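Local coordinates for CADD-like protein of unknown function (Nostoc punctiforme, PDB 3B5O), which is of unknown function but, as a CADD-like all-helical protein of the heme-oxygenase-like clan, may be an oxidoreductase, at residues M2-L7 / S194-I199; Q31-A36 / V160-E165. All blocks are in the same frame, centred on the assembly; numbering follows the deposited sequence.

Contact 1. Residues M2-L7 / S194-I199; sequences MEFNHL and SVAAYI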
# COMPACT_ATOMS: atom_id res chain seq x y z
N MSE A 2 -14.11 22.88 2.95
CA MSE A 2 -13.62 22.80 4.32
C MSE A 2 -14.04 21.52 5.04
O MSE A 2 -13.23 20.92 5.74
CB MSE A 2 -14.06 24.02 5.16
CG MSE A 2 -13.60 23.96 6.64
SE MSE A 2 -14.24 25.40 7.81
CE MSE A 2 -14.52 26.74 6.41
N GLU A 3 -15.30 21.11 4.89
CA GLU A 3 -15.80 20.00 5.68
C GLU A 3 -15.12 18.70 5.23
O GLU A 3 -14.74 17.89 6.07
CB GLU A 3 -17.31 19.89 5.58
CG GLU A 3 -18.05 21.07 6.23
N PHE A 4 -14.96 18.52 3.92
CA PHE A 4 -14.22 17.35 3.42
C PHE A 4 -12.74 17.44 3.78
O PHE A 4 -12.12 16.41 4.12
CB PHE A 4 -14.44 17.18 1.91
CG PHE A 4 -13.84 15.90 1.36
CD1 PHE A 4 -14.32 14.67 1.76
CD2 PHE A 4 -12.81 15.95 0.46
CE1 PHE A 4 -13.76 13.48 1.24
CE2 PHE A 4 -12.26 14.78 -0.05
CZ PHE A 4 -12.75 13.56 0.35
N ASN A 5 -12.14 18.63 3.70
CA ASN A 5 -10.77 18.81 4.12
C ASN A 5 -10.58 18.41 5.58
O ASN A 5 -9.57 17.78 5.94
CB ASN A 5 -10.29 20.25 3.91
CG ASN A 5 -10.12 20.61 2.46
OD1 ASN A 5 -10.03 19.74 1.59
ND2 ASN A 5 -10.05 21.91 2.18
N HIS A 6 -11.54 18.76 6.43
CA HIS A 6 -11.47 18.33 7.83
C HIS A 6 -11.49 16.80 7.94
O HIS A 6 -10.74 16.21 8.72
CB HIS A 6 -12.62 18.91 8.68
CG HIS A 6 -12.55 20.39 8.90
ND1 HIS A 6 -11.37 21.11 8.87
CD2 HIS A 6 -13.53 21.29 9.18
CE1 HIS A 6 -11.63 22.39 9.10
NE2 HIS A 6 -12.93 22.52 9.30
N LEU A 7 -12.37 16.17 7.17
CA LEU A 7 -12.48 14.71 7.19
C LEU A 7 -11.17 14.04 6.76
O LEU A 7 -10.69 13.13 7.43
CB LEU A 7 -13.63 14.23 6.30
CG LEU A 7 -13.80 12.71 6.22
CD1 LEU A 7 -14.10 12.09 7.59
CD2 LEU A 7 -14.90 12.35 5.22
N SER A 194 -10.09 16.15 -6.19
CA SER A 194 -11.04 15.64 -7.17
C SER A 194 -12.29 15.09 -6.49
O SER A 194 -13.40 15.35 -6.93
CB SER A 194 -10.41 14.63 -8.12
OG SER A 194 -10.14 13.39 -7.50
N VAL A 195 -12.12 14.33 -5.41
CA VAL A 195 -13.26 13.77 -4.71
C VAL A 195 -14.12 14.88 -4.09
O VAL A 195 -15.35 14.79 -4.08
CB VAL A 195 -12.83 12.74 -3.63
CG1 VAL A 195 -14.01 12.34 -2.75
CG2 VAL A 195 -12.19 11.50 -4.28
N ALA A 196 -13.45 15.92 -3.60
CA ALA A 196 -14.15 17.06 -2.98
C ALA A 196 -15.20 17.68 -3.90
O ALA A 196 -16.24 18.20 -3.43
CB ALA A 196 -13.15 18.12 -2.56
N ALA A 197 -14.96 17.62 -5.20
CA ALA A 197 -15.89 18.18 -6.20
C ALA A 197 -17.23 17.44 -6.32
O ALA A 197 -18.21 18.00 -6.83
CB ALA A 197 -15.21 18.27 -7.54
N TYR A 198 -17.28 16.17 -5.89
CA TYR A 198 -18.46 15.34 -6.06
C TYR A 198 -19.10 14.83 -4.78
O TYR A 198 -20.30 14.61 -4.73
CB TYR A 198 -18.10 14.11 -6.92
CG TYR A 198 -17.61 14.45 -8.29
CD1 TYR A 198 -18.50 14.78 -9.31
CD2 TYR A 198 -16.25 14.50 -8.56
CE1 TYR A 198 -18.05 15.09 -10.55
CE2 TYR A 198 -15.79 14.83 -9.81
CZ TYR A 198 -16.69 15.14 -10.81
OH TYR A 198 -16.23 15.45 -12.06
N ILE A 199 -18.29 14.55 -3.76
CA ILE A 199 -18.80 13.87 -2.60
C ILE A 199 -19.75 14.79 -1.83
O ILE A 199 -19.49 16.01 -1.70
CB ILE A 199 -17.64 13.36 -1.68
CG1 ILE A 199 -18.20 12.42 -0.61
CG2 ILE A 199 -16.86 14.52 -1.07
CD1 ILE A 199 -17.10 11.64 0.16

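Contact 2. Residues Q31-A36 / V160-E165; sequences QMLSQA and VEWLHE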
# COMPACT_ATOMS: atom_id res chain seq x y z
N GLN A 31 9.48 -4.84 14.62
CA GLN A 31 9.61 -5.35 16.00
C GLN A 31 10.29 -6.71 16.09
O GLN A 31 10.74 -7.09 17.18
CB GLN A 31 8.25 -5.39 16.70
CG GLN A 31 7.72 -4.00 17.01
CD GLN A 31 8.26 -3.45 18.31
OE1 GLN A 31 8.21 -4.14 19.34
NE2 GLN A 31 8.78 -2.23 18.29
N MSE A 32 10.37 -7.44 14.98
CA MSE A 32 11.04 -8.74 14.95
C MSE A 32 12.44 -8.68 14.35
O MSE A 32 13.11 -9.71 14.28
CB MSE A 32 10.20 -9.82 14.25
CG MSE A 32 10.05 -9.68 12.71
SE MSE A 32 8.89 -11.00 12.03
CE MSE A 32 10.33 -12.20 11.47
N LEU A 33 12.91 -7.51 13.97
CA LEU A 33 14.21 -7.43 13.30
C LEU A 33 15.37 -7.91 14.18
O LEU A 33 16.34 -8.44 13.66
CB LEU A 33 14.51 -6.05 12.77
CG LEU A 33 13.65 -5.60 11.58
CD1 LEU A 33 13.93 -4.16 11.24
CD2 LEU A 33 13.89 -6.49 10.36
N SER A 34 15.29 -7.71 15.49
CA SER A 34 16.38 -8.18 16.36
C SER A 34 16.62 -9.67 16.22
O SER A 34 17.77 -10.14 16.23
CB SER A 34 16.09 -7.83 17.81
OG SER A 34 16.18 -6.44 18.02
N GLN A 35 15.54 -10.44 16.09
CA GLN A 35 15.62 -11.87 16.06
C GLN A 35 15.54 -12.50 14.66
O GLN A 35 15.78 -13.69 14.53
CB GLN A 35 14.52 -12.47 16.95
CG GLN A 35 13.07 -12.08 16.58
CD GLN A 35 12.42 -11.06 17.53
OE1 GLN A 35 11.40 -11.37 18.14
NE2 GLN A 35 12.99 -9.86 17.64
N ALA A 36 15.18 -11.71 13.64
CA ALA A 36 14.88 -12.27 12.32
C ALA A 36 16.11 -12.60 11.49
O ALA A 36 17.08 -11.85 11.47
CB ALA A 36 13.98 -11.30 11.53
N VAL A 160 14.53 -2.79 3.37
CA VAL A 160 15.45 -3.02 2.24
C VAL A 160 16.88 -2.65 2.64
O VAL A 160 17.83 -3.39 2.31
CB VAL A 160 14.96 -2.33 0.94
CG1 VAL A 160 16.03 -2.40 -0.17
CG2 VAL A 160 13.67 -2.99 0.45
N GLU A 161 17.04 -1.54 3.36
CA GLU A 161 18.36 -1.16 3.89
C GLU A 161 18.89 -2.20 4.88
O GLU A 161 20.09 -2.52 4.88
CB GLU A 161 18.32 0.22 4.55
CG GLU A 161 18.23 1.36 3.56
CD GLU A 161 18.17 2.73 4.22
OE1 GLU A 161 18.07 2.79 5.47
OE2 GLU A 161 18.22 3.75 3.50
N TRP A 162 18.01 -2.75 5.71
CA TRP A 162 18.38 -3.81 6.65
C TRP A 162 18.91 -5.06 5.93
O TRP A 162 19.88 -5.68 6.38
CB TRP A 162 17.18 -4.16 7.55
CG TRP A 162 17.43 -5.14 8.64
CD1 TRP A 162 17.74 -4.84 9.95
CD2 TRP A 162 17.31 -6.56 8.58
NE1 TRP A 162 17.85 -5.99 10.67
CE2 TRP A 162 17.60 -7.07 9.87
CE3 TRP A 162 17.05 -7.47 7.55
CZ2 TRP A 162 17.59 -8.43 10.15
CZ3 TRP A 162 17.01 -8.80 7.83
CH2 TRP A 162 17.29 -9.28 9.12
N LEU A 163 18.28 -5.41 4.82
CA LEU A 163 18.64 -6.59 4.05
C LEU A 163 19.98 -6.44 3.30
O LEU A 163 20.68 -7.42 3.10
CB LEU A 163 17.55 -6.94 3.03
CG LEU A 163 16.28 -7.60 3.56
CD1 LEU A 163 15.17 -7.55 2.48
CD2 LEU A 163 16.51 -9.03 4.04
N HIS A 164 20.29 -5.22 2.87
CA HIS A 164 21.46 -4.97 2.02
C HIS A 164 22.70 -4.79 2.87
O HIS A 164 22.67 -4.06 3.84
CB HIS A 164 21.26 -3.71 1.18
CG HIS A 164 20.48 -3.94 -0.08
ND1 HIS A 164 19.11 -4.10 -0.10
CD2 HIS A 164 20.88 -4.01 -1.38
CE1 HIS A 164 18.70 -4.27 -1.34
NE2 HIS A 164 19.76 -4.23 -2.14
N GLU A 165 23.78 -5.45 2.48
CA GLU A 165 25.06 -5.29 3.18
C GLU A 165 25.70 -3.96 2.78
O GLU A 165 26.26 -3.25 3.63
CB GLU A 165 25.99 -6.47 2.89
O HOH W 1 18.63 -6.79 13.38

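Contact 1. Residues M2-L7 / S194-I199
Phe-4, on the first turn of the amino-terminal helix 2-18, reaches across to the carboxyl end of the short helix 190-196 and the turn that follows it, joining two parts of an all-helical, heme-oxygenase-like fold that lie 187 residues apart. The contact is wholly apolar and rests on this one ring, which meets Val-195, Ala-196 and Ile-199. With CG anti to the backbone N (chi1 -173°), the phenyl group projects from helix 2-18 toward the other segment, and the Phe-4 side chain runs roughly perpendicular to those of Val-195 and Ile-199. Ile-199 covers one face: CG2 stands 4.1 Å from the centroid of the Phe-4 ring in a CH-pi contact, 21° off the ring normal and displaced toward Phe-4 CD1. The CD1 methyl of Ile-199 adds a second touch, 4.0 Å from Phe-4 CE1. Val-195 CG1 comes obliquely to the far end of the ring, 3.6 Å from Phe-4 CZ. Nearer the ring's root, Ala-196 CB lies 3.7 Å from Phe-4 CD2; consistent with this small methyl, the CA atoms of Phe-4 and Ala-196 are 6.4 Å apart. In the turn that carries Ile-199, Val-195 O accepts from the amides of both Tyr-198 and Ile-199. Reducing Phe-4 to an alanine would probably open a gap between helix 2-18 and the end of helix 190-196 with its following turn, and leave Ile-199 CG2 without the aromatic face it packs on. Phe-207 of helix 204-230 meets the Phe-4 ring edge-to-face and also touches Ile-199. Beyond the contact, Val-195 packs on Val-74 of helix 72-85 and Leu-139 of helix 135-163, while the Tyr-198 ring stacks with Trp-71.

Contact 2. Residues Q31-A36 / V160-E165
Leu-33, in the loop between helices 2-18 and 38-68, lies over the indole of Trp-162 in the last turn of helix 135-163, tying loop to helix at the surface of the all-helical bundle. A chi1 of -175° swings the Trp-162 indole away from its own backbone N and out toward the loop. In Leu-33 a chi1 of -70° sets CG beside the backbone N, with CD2 over the indole, and the two side chains lie alongside one another, pointing opposite ways. CD2 of Leu-33 sits squarely above the five-membered ring of Trp-162, 3.8 Å from its centroid, a CH-pi contact only 12° off the normal. The other methyl, Leu-33 CD1, reaches 4.1 Å from Trp-162 CD1, while Leu-33 CB passes 3.9 Å from Trp-162 NE1, so the leucine spans the pyrrole side of the indole. At the rim, Ala-36 O lies near the ring plane, 3.5 Å from Trp-162 CH2. Ile-41 of helix 38-68 touches all three residues and joins the same apolar cluster. At the end of helix 135-163, the His-164 imidazole folds back to donate an ND1 hydrogen bond to Val-160 O, which also receives the His-164 amide from the other face of its carbonyl plane. One water completes the crossing: it accepts from Trp-162 NE1 at 2.9 Å and donates to Leu-33 O at 2.8 Å.

Contacts 1 and 2 lie on opposite sides of the chain's centre, their own centres 40 Å apart and their nearest atoms about 27 Å apart, so neither touches the other. Along the sequence, both segments of contact 2 fall between those of contact 1. Two long helices run between the sites: helix 135-163 meets Val-195 and Ile-199 near its start and carries Trp-162 at its end, while helix 204-230 offers Phe-207 to contact 1 and Ala-226, Ala-229 and Ile-230 to Met-32 of segment 31-36. Contact 1 is buried, whereas contact 2 lies at the surface. Neither contact includes a metal or ligand.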